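Local structure of aminotransferase (Bacillus subtilis, 6L1O) at residues B[13-18]-B[128-133]; B[187-192]-B[203-208]; B[219-222]-B[226-229]; B[339-344]-B[352-357]. The protein catalyses pyridoxal-phosphate-dependent amino-group transfer as part of the pathway that makes the dipeptide antibiotic bacilysin. One frame throughout, in Å; residues are numbered along the deposited sequence.

Contacts 2 and 3 are buried neighbours: contact 2 packs helix 186-199 on strand 202-206, mainly through an aromatic pair, and contact 3 closes the loop that follows against the short helix 227-230 without a hydrogen bond, mainly through apolar side chains. The two meet where Leu-203 and His-205 rest on Phe-221. Contact 1 is a surface contact, more polar and shared with the second subunit, yet it reaches the same cofactor as contact 2, and Tyr-131 OH joins the two by a probable 2.7 Å hydrogen bond to Asp-206 OD2. Contact 4 is buried too, but in a separate helix-and-sheet layer across the chain's centre from contact 3; it meets contact 1 where Ile-357 packs on Pro-129.

Contact 1 of 4, residues B[13-18]-B[128-133]; sequences PRQEFS and YPEYLS. With PLP (pyridoxal-5'-phosphate), chain E.
Gln-15 NE2 has two acceptors, one in each subunit: Glu-130 OE2 and, weakly, the carbonyl O of Asp-266 of the second subunit. The bond to Glu-130 is long at 3.3 Å but fairly straight, with an angle of 153° at the hydrogen. It enters on the syn side of the carboxylate and stays close to the amide plane, although the amide and carboxylate planes stand 80° apart. Gln-15 gets there with a chain extended beyond CG, whereas Glu-130 folds back at chi2 (-59°). The other half of the contact is Pro-13, whose CG rests 4.0 Å from Ser-133 CA and also touches the Leu-132 backbone. His-267 of the second subunit packs on Pro-13, Gln-15 and Glu-130, and its ND1 hydrogen-bonds Ser-133 OG. At the other end of 128-133, Tyr-128 lays a ring face over the PLP pyridine, with C2 3.6 Å above the ring plane and over its centre, the aromatic lid familiar from class I aminotransferases. The N-terminal arm leading into helix 16-28 thus meets the first turn of helix 130-137, whose inner side packs on helix 103-114 and on Phe-172 of strand 168-174.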
loop_
_atom_site.group_PDB
_atom_site.type_symbol
_atom_site.label_atom_id
_atom_site.label_comp_id
_atom_site.label_asym_id
_atom_site.label_seq_id
_atom_site.Cartn_x
_atom_site.Cartn_y
_atom_site.Cartn_z
ATOM N N PRO B 13 -14.823 -10.979 1.340
ATOM C CA PRO B 13 -16.224 -10.587 1.412
ATOM C C PRO B 13 -16.657 -9.800 0.175
ATOM O O PRO B 13 -15.860 -9.039 -0.416
ATOM C CB PRO B 13 -16.304 -9.725 2.679
ATOM C CG PRO B 13 -14.880 -9.278 2.957
ATOM C CD PRO B 13 -13.992 -10.321 2.378
ATOM N N ARG B 14 -17.905 -10.022 -0.226
ATOM C CA ARG B 14 -18.481 -9.335 -1.354
ATOM C C ARG B 14 -18.605 -7.843 -1.033
ATOM O O ARG B 14 -19.122 -7.474 0.043
ATOM C CB ARG B 14 -19.873 -9.958 -1.650
ATOM N N GLN B 15 -18.126 -6.989 -1.938
ATOM C CA GLN B 15 -18.349 -5.544 -1.823
ATOM C C GLN B 15 -19.745 -5.190 -2.356
ATOM O O GLN B 15 -19.922 -4.911 -3.536
ATOM C CB GLN B 15 -17.254 -4.791 -2.563
ATOM C CG GLN B 15 -15.903 -4.989 -1.879
ATOM C CD GLN B 15 -14.813 -4.212 -2.552
ATOM O OE1 GLN B 15 -14.637 -4.335 -3.766
ATOM N NE2 GLN B 15 -14.063 -3.424 -1.781
ATOM N N GLU B 16 -20.737 -5.266 -1.479
ATOM C CA GLU B 16 -22.142 -5.225 -1.901
ATOM C C GLU B 16 -22.527 -3.887 -2.588
ATOM O O GLU B 16 -23.269 -3.898 -3.550
ATOM C CB GLU B 16 -23.074 -5.534 -0.715
ATOM N N PHE B 17 -21.970 -2.768 -2.123
ATOM C CA PHE B 17 -22.288 -1.456 -2.694
ATOM C C PHE B 17 -21.838 -1.376 -4.138
ATOM O O PHE B 17 -22.517 -0.745 -4.939
ATOM C CB PHE B 17 -21.686 -0.292 -1.874
ATOM N N SER B 18 -20.714 -2.029 -4.478
ATOM C CA SER B 18 -20.160 -1.984 -5.840
ATOM C C SER B 18 -21.149 -2.473 -6.913
ATOM O O SER B 18 -21.109 -2.014 -8.053
ATOM C CB SER B 18 -18.864 -2.788 -5.931
ATOM O OG SER B 18 -19.150 -4.183 -5.804
ATOM N N TYR B 128 -18.789 0.701 9.386
ATOM C CA TYR B 128 -18.042 0.726 8.127
ATOM C C TYR B 128 -17.756 -0.715 7.618
ATOM O O TYR B 128 -17.028 -1.464 8.269
ATOM C CB TYR B 128 -16.765 1.441 8.389
ATOM C CG TYR B 128 -15.942 1.868 7.237
ATOM C CD1 TYR B 128 -16.503 2.627 6.197
ATOM C CD2 TYR B 128 -14.567 1.630 7.216
ATOM C CE1 TYR B 128 -15.738 3.062 5.139
ATOM C CE2 TYR B 128 -13.769 2.103 6.165
ATOM C CZ TYR B 128 -14.357 2.835 5.162
ATOM O OH TYR B 128 -13.608 3.296 4.119
ATOM N N PRO B 129 -18.308 -1.090 6.452
ATOM C CA PRO B 129 -18.159 -2.474 5.950
ATOM C C PRO B 129 -16.694 -2.893 5.703
ATOM O O PRO B 129 -16.374 -4.071 5.679
ATOM C CB PRO B 129 -18.952 -2.475 4.630
ATOM C CG PRO B 129 -19.238 -1.078 4.322
ATOM C CD PRO B 129 -19.192 -0.290 5.597
ATOM N N GLU B 130 -15.792 -1.945 5.538
ATOM C CA GLU B 130 -14.414 -2.326 5.257
ATOM C C GLU B 130 -13.729 -2.952 6.443
ATOM O O GLU B 130 -12.755 -3.676 6.245
ATOM C CB GLU B 130 -13.584 -1.133 4.687
ATOM C CG GLU B 130 -13.849 -0.840 3.210
ATOM C CD GLU B 130 -13.560 -2.034 2.258
ATOM O OE1 GLU B 130 -12.541 -2.810 2.471
ATOM O OE2 GLU B 130 -14.338 -2.204 1.261
ATOM N N TYR B 131 -14.264 -2.775 7.658
ATOM C CA TYR B 131 -13.744 -3.472 8.829
ATOM C C TYR B 131 -13.750 -4.984 8.612
ATOM O O TYR B 131 -12.904 -5.696 9.134
ATOM C CB TYR B 131 -14.531 -3.157 10.123
ATOM C CG TYR B 131 -14.535 -1.715 10.543
ATOM C CD1 TYR B 131 -13.440 -0.890 10.261
ATOM C CD2 TYR B 131 -15.635 -1.149 11.200
ATOM C CE1 TYR B 131 -13.424 0.429 10.611
ATOM C CE2 TYR B 131 -15.622 0.211 11.579
ATOM C CZ TYR B 131 -14.528 0.989 11.262
ATOM O OH TYR B 131 -14.494 2.321 11.545
ATOM N N LEU B 132 -14.730 -5.457 7.841
ATOM C CA LEU B 132 -14.899 -6.880 7.573
ATOM C C LEU B 132 -13.774 -7.512 6.768
ATOM O O LEU B 132 -13.395 -8.639 7.019
ATOM C CB LEU B 132 -16.220 -7.141 6.905
ATOM C CG LEU B 132 -17.252 -7.757 7.838
ATOM C CD1 LEU B 132 -18.594 -8.006 7.145
ATOM C CD2 LEU B 132 -16.708 -9.126 8.328
ATOM N N SER B 133 -13.248 -6.763 5.810
ATOM C CA SER B 133 -12.128 -7.154 4.973
ATOM C C SER B 133 -10.903 -7.619 5.744
ATOM O O SER B 133 -10.506 -8.767 5.630
ATOM C CB SER B 133 -11.724 -5.986 4.044
ATOM O OG SER B 133 -12.730 -5.799 3.092
HETATM N N1 PLP E . -13.036 5.084 8.144
HETATM C C2 PLP E . -14.297 5.426 7.820
HETATM C C2A PLP E . -15.465 4.997 8.659
HETATM C C3 PLP E . -14.567 6.124 6.584
HETATM O O3 PLP E . -15.793 6.459 6.167
HETATM C C4 PLP E . -13.428 6.515 5.832
HETATM C C4A PLP E . -13.760 6.897 4.412
HETATM C C5 PLP E . -12.091 6.121 6.254
HETATM C C6 PLP E . -11.961 5.431 7.450
HETATM C C5A PLP E . -10.850 6.567 5.539
HETATM O O4P PLP E . -10.678 6.101 4.273
HETATM P P PLP E . -9.247 6.334 3.516
HETATM O O1P PLP E . -8.834 4.974 3.081
HETATM O O2P PLP E . -8.262 7.059 4.408
HETATM O O3P PLP E . -9.599 7.222 2.355
#

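Contact 2 of 4, residues B[187-192]-B[203-208]; sequences AFYAKA and LIHDFA. With PLP (pyridoxal-5'-phosphate), chain E.
The last residue of 187-192 comes nearest the strand, at the start of 203-206: the CA atoms of Ala-192 and Leu-203 are 8.3 Å apart, those of Tyr-189 and His-205 9.5 Å. At the close end an alanine faces a leucine: Leu-203 CD1 lies 4.0 Å from Ala-192 CB and also touches that residue's carbonyl group. A larger pair fills the wider end. Tyr-189, with CG beside its backbone N (chi1 -72°), sends its ring edge at the face of His-205 in a T-shaped arrangement, centroids 4.9 Å apart and planes at 66°. Its CE1 stands 3.8 Å above the imidazole plane, offset toward the rim, and the backbone N of Phe-207 sits over the opposite face. Strand 168-174, helix 186-199 and strand 202-206 form a beta-alpha-beta crossover, and this contact lays the helix on the second strand of that unit in the mixed sheet. The buried imidazole is satisfied at both nitrogens, ND1 by Glu-233 OE1 and NE2 by the backbone N of Tyr-175, an arrangement consistent with the proton residing on ND1. One residue on, Asp-206 lies on the other side of the strand; its OD2 is 2.5 Å from PLP N1, as is characteristic of the aspartate facing the pyridine nitrogen in fold-type I PLP enzymes. Ala-208 CB touches the cofactor at C6, 3.5 Å away.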
loop_
_atom_site.group_PDB
_atom_site.type_symbol
_atom_site.label_atom_id
_atom_site.label_comp_id
_atom_site.label_asym_id
_atom_site.label_seq_id
_atom_site.Cartn_x
_atom_site.Cartn_y
_atom_site.Cartn_z
ATOM N N ALA B 187 -15.493 10.605 28.374
ATOM C CA ALA B 187 -16.038 9.588 29.284
ATOM C C ALA B 187 -16.317 8.252 28.574
ATOM O O ALA B 187 -16.031 7.177 29.115
ATOM C CB ALA B 187 -17.341 10.090 29.956
ATOM N N PHE B 188 -16.950 8.302 27.407
ATOM C CA PHE B 188 -17.162 7.046 26.672
ATOM C C PHE B 188 -15.828 6.365 26.360
ATOM O O PHE B 188 -15.676 5.165 26.549
ATOM C CB PHE B 188 -17.908 7.259 25.390
ATOM C CG PHE B 188 -17.901 6.063 24.504
ATOM C CD1 PHE B 188 -18.704 4.982 24.788
ATOM C CD2 PHE B 188 -17.048 5.996 23.421
ATOM C CE1 PHE B 188 -18.689 3.866 23.981
ATOM C CE2 PHE B 188 -16.995 4.887 22.629
ATOM C CZ PHE B 188 -17.829 3.825 22.865
ATOM N N TYR B 189 -14.863 7.169 25.931
ATOM C CA TYR B 189 -13.577 6.628 25.546
ATOM C C TYR B 189 -12.833 6.057 26.740
ATOM O O TYR B 189 -12.103 5.088 26.596
ATOM C CB TYR B 189 -12.716 7.697 24.837
ATOM C CG TYR B 189 -13.182 8.059 23.446
ATOM C CD1 TYR B 189 -13.519 7.087 22.535
ATOM C CD2 TYR B 189 -13.272 9.391 23.033
ATOM C CE1 TYR B 189 -13.953 7.416 21.282
ATOM C CE2 TYR B 189 -13.702 9.730 21.747
ATOM C CZ TYR B 189 -14.024 8.738 20.880
ATOM O OH TYR B 189 -14.467 9.049 19.599
ATOM N N ALA B 190 -13.014 6.682 27.909
ATOM C CA ALA B 190 -12.379 6.191 29.133
ATOM C C ALA B 190 -12.935 4.832 29.512
ATOM O O ALA B 190 -12.202 3.947 29.918
ATOM C CB ALA B 190 -12.573 7.191 30.275
ATOM N N LYS B 191 -14.234 4.699 29.343
ATOM C CA LYS B 191 -14.965 3.488 29.608
ATOM C C LYS B 191 -14.529 2.358 28.686
ATOM O O LYS B 191 -14.232 1.259 29.112
ATOM C CB LYS B 191 -16.447 3.805 29.410
ATOM C CG LYS B 191 -17.430 2.934 30.111
ATOM C CD LYS B 191 -18.762 3.654 30.176
ATOM C CE LYS B 191 -19.917 2.766 30.598
ATOM N NZ LYS B 191 -21.144 3.616 30.778
ATOM N N ALA B 192 -14.502 2.659 27.392
ATOM C CA ALA B 192 -14.000 1.752 26.372
ATOM C C ALA B 192 -12.583 1.259 26.706
ATOM O O ALA B 192 -12.310 0.092 26.556
ATOM C CB ALA B 192 -14.020 2.437 25.003
ATOM N N LEU B 203 -7.648 -1.999 21.039
ATOM C CA LEU B 203 -8.694 -1.049 20.633
ATOM C C LEU B 203 -8.209 -0.124 19.497
ATOM O O LEU B 203 -7.273 0.596 19.687
ATOM C CB LEU B 203 -9.095 -0.225 21.839
ATOM C CG LEU B 203 -10.491 0.416 21.862
ATOM C CD1 LEU B 203 -10.770 1.043 23.227
ATOM C CD2 LEU B 203 -10.657 1.453 20.744
ATOM N N ILE B 204 -8.868 -0.165 18.338
ATOM C CA ILE B 204 -8.532 0.708 17.246
ATOM C C ILE B 204 -9.667 1.692 17.082
ATOM O O ILE B 204 -10.800 1.291 16.772
ATOM C CB ILE B 204 -8.274 -0.040 15.907
ATOM C CG1 ILE B 204 -7.053 -1.005 16.015
ATOM C CG2 ILE B 204 -8.053 0.921 14.727
ATOM C CD1 ILE B 204 -5.783 -0.369 16.576
ATOM N N HIS B 205 -9.362 2.981 17.261
ATOM C CA HIS B 205 -10.411 3.967 17.036
ATOM C C HIS B 205 -10.232 4.605 15.672
ATOM O O HIS B 205 -9.137 5.114 15.372
ATOM C CB HIS B 205 -10.397 5.030 18.106
ATOM C CG HIS B 205 -11.449 6.069 17.910
ATOM N ND1 HIS B 205 -11.155 7.393 17.714
ATOM C CD2 HIS B 205 -12.783 5.957 17.791
ATOM C CE1 HIS B 205 -12.262 8.062 17.515
ATOM N NE2 HIS B 205 -13.267 7.213 17.559
ATOM N N ASP B 206 -11.286 4.595 14.880
ATOM C CA ASP B 206 -11.255 5.102 13.521
ATOM C C ASP B 206 -11.713 6.587 13.619
ATOM O O ASP B 206 -12.903 6.869 13.845
ATOM C CB ASP B 206 -12.165 4.252 12.624
ATOM C CG ASP B 206 -12.119 4.639 11.156
ATOM O OD1 ASP B 206 -11.516 5.680 10.800
ATOM O OD2 ASP B 206 -12.708 3.897 10.331
ATOM N N PHE B 207 -10.779 7.502 13.430
ATOM C CA PHE B 207 -11.021 8.911 13.627
ATOM C C PHE B 207 -11.074 9.666 12.274
ATOM O O PHE B 207 -10.720 10.818 12.190
ATOM C CB PHE B 207 -9.955 9.478 14.595
ATOM C CG PHE B 207 -10.353 10.686 15.385
ATOM C CD1 PHE B 207 -11.658 10.913 15.781
ATOM C CD2 PHE B 207 -9.367 11.584 15.840
ATOM C CE1 PHE B 207 -12.000 11.975 16.565
ATOM C CE2 PHE B 207 -9.713 12.671 16.655
ATOM C CZ PHE B 207 -11.029 12.869 17.031
ATOM N N ALA B 208 -11.624 9.010 11.254
ATOM C CA ALA B 208 -11.711 9.563 9.914
ATOM C C ALA B 208 -12.475 10.882 9.835
ATOM O O ALA B 208 -12.147 11.718 9.005
ATOM C CB ALA B 208 -12.331 8.579 8.976
HETATM N N1 PLP E . -13.036 5.084 8.144
HETATM C C2 PLP E . -14.297 5.426 7.820
HETATM C C2A PLP E . -15.465 4.997 8.659
HETATM C C3 PLP E . -14.567 6.124 6.584
HETATM O O3 PLP E . -15.793 6.459 6.167
HETATM C C4 PLP E . -13.428 6.515 5.832
HETATM C C4A PLP E . -13.760 6.897 4.412
HETATM C C5 PLP E . -12.091 6.121 6.254
HETATM C C6 PLP E . -11.961 5.431 7.450
HETATM C C5A PLP E . -10.850 6.567 5.539
HETATM O O4P PLP E . -10.678 6.101 4.273
HETATM P P PLP E . -9.247 6.334 3.516
HETATM O O1P PLP E . -8.834 4.974 3.081
HETATM O O2P PLP E . -8.262 7.059 4.408
HETATM O O3P PLP E . -9.599 7.222 2.355
#

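Contact 3 of 4, residues B[219-222]-B[226-229]; sequences ASFL and DAKT
Ala-227 and Phe-221 make the tight part of this contact. The methyl CB of Ala-227 sits over the phenyl face in a CH-pi contact, 3.7 Å from the ring centroid and only 14° off the ring normal. The same methyl is pressed on a second side by the carbonyl O of Phe-221, 3.2 Å from CB, and on a third by Leu-222, whose CD2 is 4.2 Å from it. The methyl is thus enclosed by the backbone and side chains of two consecutive residues. Phe-221 can offer its face because CG is set anti to the backbone N (chi1 168°), which folds the ring beside its own carbonyl. The turn feeding this ring is an ST turn: Ser-220 OG accepts from Leu-222 N at 2.9 Å and also hydrogen-bonds Glu-233 OE2, while Phe-221 N binds OE1 of that carboxylate. All this belongs to the connection between the neighbouring parallel strands 202-206 and 231-236 of the large mixed sheet, with the 3-10 turn at 221-222 and the short helix 227-230 in place of a long crossover helix. On the looser side, Leu-222 CD2 only grazes Lys-228 N at 4.5 Å. The partly exposed Lys-228 runs off to a salt bridge with Glu-96 and a hydrogen bond to Thr-90 O. The side chain of Asp-226 starts away from 219-222; the residue occupies the N-cap position in a left-handed backbone conformation (phi 72°) without making a capping bond, and Thr-229 OG1 reaches its OD1 by a weak 3.3 Å bond.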
loop_
_atom_site.group_PDB
_atom_site.type_symbol
_atom_site.label_atom_id
_atom_site.label_comp_id
_atom_site.label_asym_id
_atom_site.label_seq_id
_atom_site.Cartn_x
_atom_site.Cartn_y
_atom_site.Cartn_z
ATOM N N ALA B 219 -13.434 15.051 20.590
ATOM C CA ALA B 219 -12.406 14.441 21.423
ATOM C C ALA B 219 -11.729 13.277 20.675
ATOM O O ALA B 219 -12.410 12.469 20.028
ATOM C CB ALA B 219 -13.002 13.962 22.732
ATOM N N SER B 220 -10.403 13.217 20.747
ATOM C CA SER B 220 -9.647 12.040 20.331
ATOM C C SER B 220 -9.785 10.935 21.404
ATOM O O SER B 220 -9.781 11.200 22.619
ATOM C CB SER B 220 -8.181 12.395 20.122
ATOM O OG SER B 220 -7.319 11.228 20.244
ATOM N N PHE B 221 -9.871 9.691 20.965
ATOM C CA PHE B 221 -9.758 8.534 21.862
ATOM C C PHE B 221 -8.543 8.666 22.797
ATOM O O PHE B 221 -8.587 8.299 23.998
ATOM C CB PHE B 221 -9.680 7.251 21.000
ATOM C CG PHE B 221 -9.275 6.003 21.745
ATOM C CD1 PHE B 221 -10.030 5.513 22.799
ATOM C CD2 PHE B 221 -8.132 5.294 21.365
ATOM C CE1 PHE B 221 -9.645 4.364 23.485
ATOM C CE2 PHE B 221 -7.752 4.141 22.023
ATOM C CZ PHE B 221 -8.497 3.697 23.110
ATOM N N LEU B 222 -7.456 9.205 22.272
ATOM C CA LEU B 222 -6.220 9.305 23.022
ATOM C C LEU B 222 -6.241 10.336 24.151
ATOM O O LEU B 222 -5.278 10.465 24.864
ATOM C CB LEU B 222 -5.037 9.576 22.089
ATOM C CG LEU B 222 -4.778 8.490 21.029
ATOM C CD1 LEU B 222 -3.579 8.929 20.231
ATOM C CD2 LEU B 222 -4.519 7.120 21.656
ATOM N N ASP B 226 -5.538 5.695 29.889
ATOM C CA ASP B 226 -5.304 4.300 29.459
ATOM C C ASP B 226 -5.604 3.993 27.976
ATOM O O ASP B 226 -5.553 2.833 27.567
ATOM C CB ASP B 226 -6.052 3.293 30.350
ATOM C CG ASP B 226 -5.392 3.133 31.725
ATOM O OD1 ASP B 226 -4.132 3.188 31.822
ATOM O OD2 ASP B 226 -6.147 2.949 32.695
ATOM N N ALA B 227 -5.911 5.007 27.180
ATOM C CA ALA B 227 -6.140 4.777 25.740
ATOM C C ALA B 227 -4.849 4.288 25.089
ATOM O O ALA B 227 -4.877 3.343 24.307
ATOM C CB ALA B 227 -6.634 6.052 25.066
ATOM N N LYS B 228 -3.721 4.902 25.460
ATOM C CA LYS B 228 -2.422 4.566 24.895
ATOM C C LYS B 228 -1.934 3.210 25.361
ATOM O O LYS B 228 -1.068 2.625 24.729
ATOM C CB LYS B 228 -1.353 5.620 25.250
ATOM C CG LYS B 228 -0.767 6.387 24.077
ATOM C CD LYS B 228 0.169 7.472 24.620
ATOM C CE LYS B 228 0.370 8.573 23.612
ATOM N NZ LYS B 228 1.369 9.541 24.139
ATOM N N THR B 229 -2.449 2.755 26.493
ATOM C CA THR B 229 -2.135 1.463 27.044
ATOM C C THR B 229 -2.786 0.331 26.267
ATOM O O THR B 229 -2.212 -0.736 26.201
ATOM C CB THR B 229 -2.628 1.362 28.525
ATOM O OG1 THR B 229 -2.085 2.452 29.282
ATOM C CG2 THR B 229 -2.212 0.010 29.152
#

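Contact 4 of 4, residues B[339-344]-B[352-357]; sequences QFSDYL and VTPGEI
This is a buried helix-on-strand contact in an alpha/beta layer near the C-terminal end of the chain: after helix 337-348 the chain turns back, so that 352-357 lies against 339-344 and brings with it strand 353-354, at the edge of a small antiparallel sheet with 365-369 and 325-329. The backbones come close at Ser-341 and Pro-354, whose CA atoms are 5.8 Å apart, a separation that the small serine permits. Ser-341 OG takes the crowded position between its backbone N and carbonyl carbon (chi1 63°), and from there it lies over the proline ring at 3.3 Å from Pro-354 CB. The hydroxyl is not left to this apolar neighbour, since it hydrogen-bonds Ser-337 O one helical turn back. Val-352 supplies the second patch: its CG2 reaches into the helix side and meets both Ser-341 CB, at 3.9 Å, and Leu-344 CD1, at 4.1 Å. Leu-344 and Val-352 approach at a slant and continue the apolar layer toward helix 374-385, where Ile-384 touches the leucine and Phe-380 the valine. Thr-353, between Val-352 and Pro-354, points away and pairs by backbone with Arg-367 on the neighbouring strand. No direct hydrogen bond links the two segments; instead a water donates to Ser-341 O at 2.8 Å and accepts from Val-352 N at 3.0 Å.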
loop_
_atom_site.group_PDB
_atom_site.type_symbol
_atom_site.label_atom_id
_atom_site.label_comp_id
_atom_site.label_asym_id
_atom_site.label_seq_id
_atom_site.Cartn_x
_atom_site.Cartn_y
_atom_site.Cartn_z
ATOM N N GLN B 339 -34.551 -2.340 -0.697
ATOM C CA GLN B 339 -35.785 -2.202 -1.481
ATOM C C GLN B 339 -36.097 -0.674 -1.738
ATOM O O GLN B 339 -36.464 -0.249 -2.855
ATOM C CB GLN B 339 -36.905 -2.868 -0.682
ATOM C CG GLN B 339 -38.260 -2.844 -1.289
ATOM C CD GLN B 339 -39.263 -3.562 -0.405
ATOM O OE1 GLN B 339 -38.877 -4.387 0.464
ATOM N NE2 GLN B 339 -40.573 -3.274 -0.626
ATOM N N PHE B 340 -35.963 0.118 -0.689
ATOM C CA PHE B 340 -36.153 1.586 -0.793
ATOM C C PHE B 340 -35.090 2.263 -1.675
ATOM O O PHE B 340 -35.452 3.046 -2.568
ATOM C CB PHE B 340 -36.149 2.212 0.575
ATOM C CG PHE B 340 -36.352 3.706 0.564
ATOM C CD1 PHE B 340 -37.502 4.253 0.012
ATOM C CD2 PHE B 340 -35.413 4.540 1.122
ATOM C CE1 PHE B 340 -37.681 5.624 0.005
ATOM C CE2 PHE B 340 -35.584 5.905 1.139
ATOM C CZ PHE B 340 -36.728 6.447 0.575
ATOM N N SER B 341 -33.817 1.934 -1.463
ATOM C CA SER B 341 -32.726 2.506 -2.288
ATOM C C SER B 341 -32.857 2.069 -3.726
ATOM O O SER B 341 -32.654 2.836 -4.647
ATOM C CB SER B 341 -31.342 2.241 -1.716
ATOM O OG SER B 341 -30.992 0.858 -1.659
ATOM N N ASP B 342 -33.258 0.844 -3.957
ATOM C CA ASP B 342 -33.528 0.387 -5.340
ATOM C C ASP B 342 -34.714 1.137 -6.001
ATOM O O ASP B 342 -34.650 1.499 -7.187
ATOM C CB ASP B 342 -33.777 -1.120 -5.377
ATOM C CG ASP B 342 -32.478 -1.948 -5.368
ATOM O OD1 ASP B 342 -31.397 -1.426 -5.694
ATOM O OD2 ASP B 342 -32.535 -3.164 -5.038
ATOM N N TYR B 343 -35.771 1.381 -5.228
ATOM C CA TYR B 343 -36.938 2.123 -5.699
ATOM C C TYR B 343 -36.584 3.584 -6.057
ATOM O O TYR B 343 -37.074 4.120 -7.082
ATOM C CB TYR B 343 -38.043 2.086 -4.665
ATOM C CG TYR B 343 -39.356 2.679 -5.161
ATOM C CD1 TYR B 343 -40.363 1.851 -5.717
ATOM C CD2 TYR B 343 -39.614 4.057 -5.049
ATOM C CE1 TYR B 343 -41.568 2.393 -6.168
ATOM C CE2 TYR B 343 -40.812 4.596 -5.518
ATOM C CZ TYR B 343 -41.781 3.768 -6.073
ATOM O OH TYR B 343 -42.960 4.346 -6.515
ATOM N N LEU B 344 -35.699 4.199 -5.267
ATOM C CA LEU B 344 -35.293 5.586 -5.521
ATOM C C LEU B 344 -34.383 5.666 -6.707
ATOM O O LEU B 344 -34.443 6.648 -7.449
ATOM C CB LEU B 344 -34.593 6.217 -4.316
ATOM C CG LEU B 344 -35.365 6.523 -3.074
ATOM C CD1 LEU B 344 -34.450 7.230 -2.085
ATOM C CD2 LEU B 344 -36.644 7.294 -3.306
ATOM N N VAL B 352 -28.858 6.705 -2.906
ATOM C CA VAL B 352 -28.549 6.726 -1.453
ATOM C C VAL B 352 -27.926 5.364 -1.049
ATOM O O VAL B 352 -28.097 4.383 -1.770
ATOM C CB VAL B 352 -29.758 7.040 -0.581
ATOM C CG1 VAL B 352 -30.323 8.404 -0.951
ATOM C CG2 VAL B 352 -30.828 5.967 -0.727
ATOM N N THR B 353 -27.227 5.305 0.072
ATOM C CA THR B 353 -26.625 4.051 0.485
ATOM C C THR B 353 -27.613 3.302 1.373
ATOM O O THR B 353 -28.015 3.830 2.395
ATOM C CB THR B 353 -25.335 4.251 1.273
ATOM O OG1 THR B 353 -24.548 5.271 0.684
ATOM C CG2 THR B 353 -24.521 2.925 1.317
ATOM N N PRO B 354 -27.951 2.061 1.019
ATOM C CA PRO B 354 -28.878 1.342 1.895
ATOM C C PRO B 354 -28.202 0.993 3.185
ATOM O O PRO B 354 -27.039 0.595 3.191
ATOM C CB PRO B 354 -29.269 0.089 1.057
ATOM C CG PRO B 354 -28.169 -0.080 0.079
ATOM C CD PRO B 354 -27.532 1.253 -0.148
ATOM N N GLY B 355 -28.906 1.213 4.295
ATOM C CA GLY B 355 -28.332 1.086 5.599
ATOM C C GLY B 355 -27.825 -0.309 5.902
ATOM O O GLY B 355 -26.930 -0.491 6.684
ATOM N N GLU B 356 -28.401 -1.295 5.269
ATOM C CA GLU B 356 -27.984 -2.673 5.549
ATOM C C GLU B 356 -26.624 -3.036 5.011
ATOM O O GLU B 356 -26.035 -4.013 5.439
ATOM C CB GLU B 356 -29.046 -3.676 5.148
ATOM C CG GLU B 356 -29.426 -3.700 3.713
ATOM C CD GLU B 356 -30.808 -4.373 3.557
ATOM O OE1 GLU B 356 -30.856 -5.634 3.559
ATOM O OE2 GLU B 356 -31.836 -3.656 3.487
ATOM N N ILE B 357 -26.026 -2.201 4.164
ATOM C CA ILE B 357 -24.670 -2.507 3.832
ATOM C C ILE B 357 -23.732 -2.292 5.023
ATOM O O ILE B 357 -22.618 -2.841 5.058
ATOM C CB ILE B 357 -24.137 -1.789 2.577
ATOM C CG1 ILE B 357 -23.826 -0.376 2.844
ATOM C CG2 ILE B 357 -25.073 -1.958 1.398
ATOM C CD1 ILE B 357 -22.373 -0.105 2.843
HETATM O O HOH W 1 -30.779 4.973 -4.454
#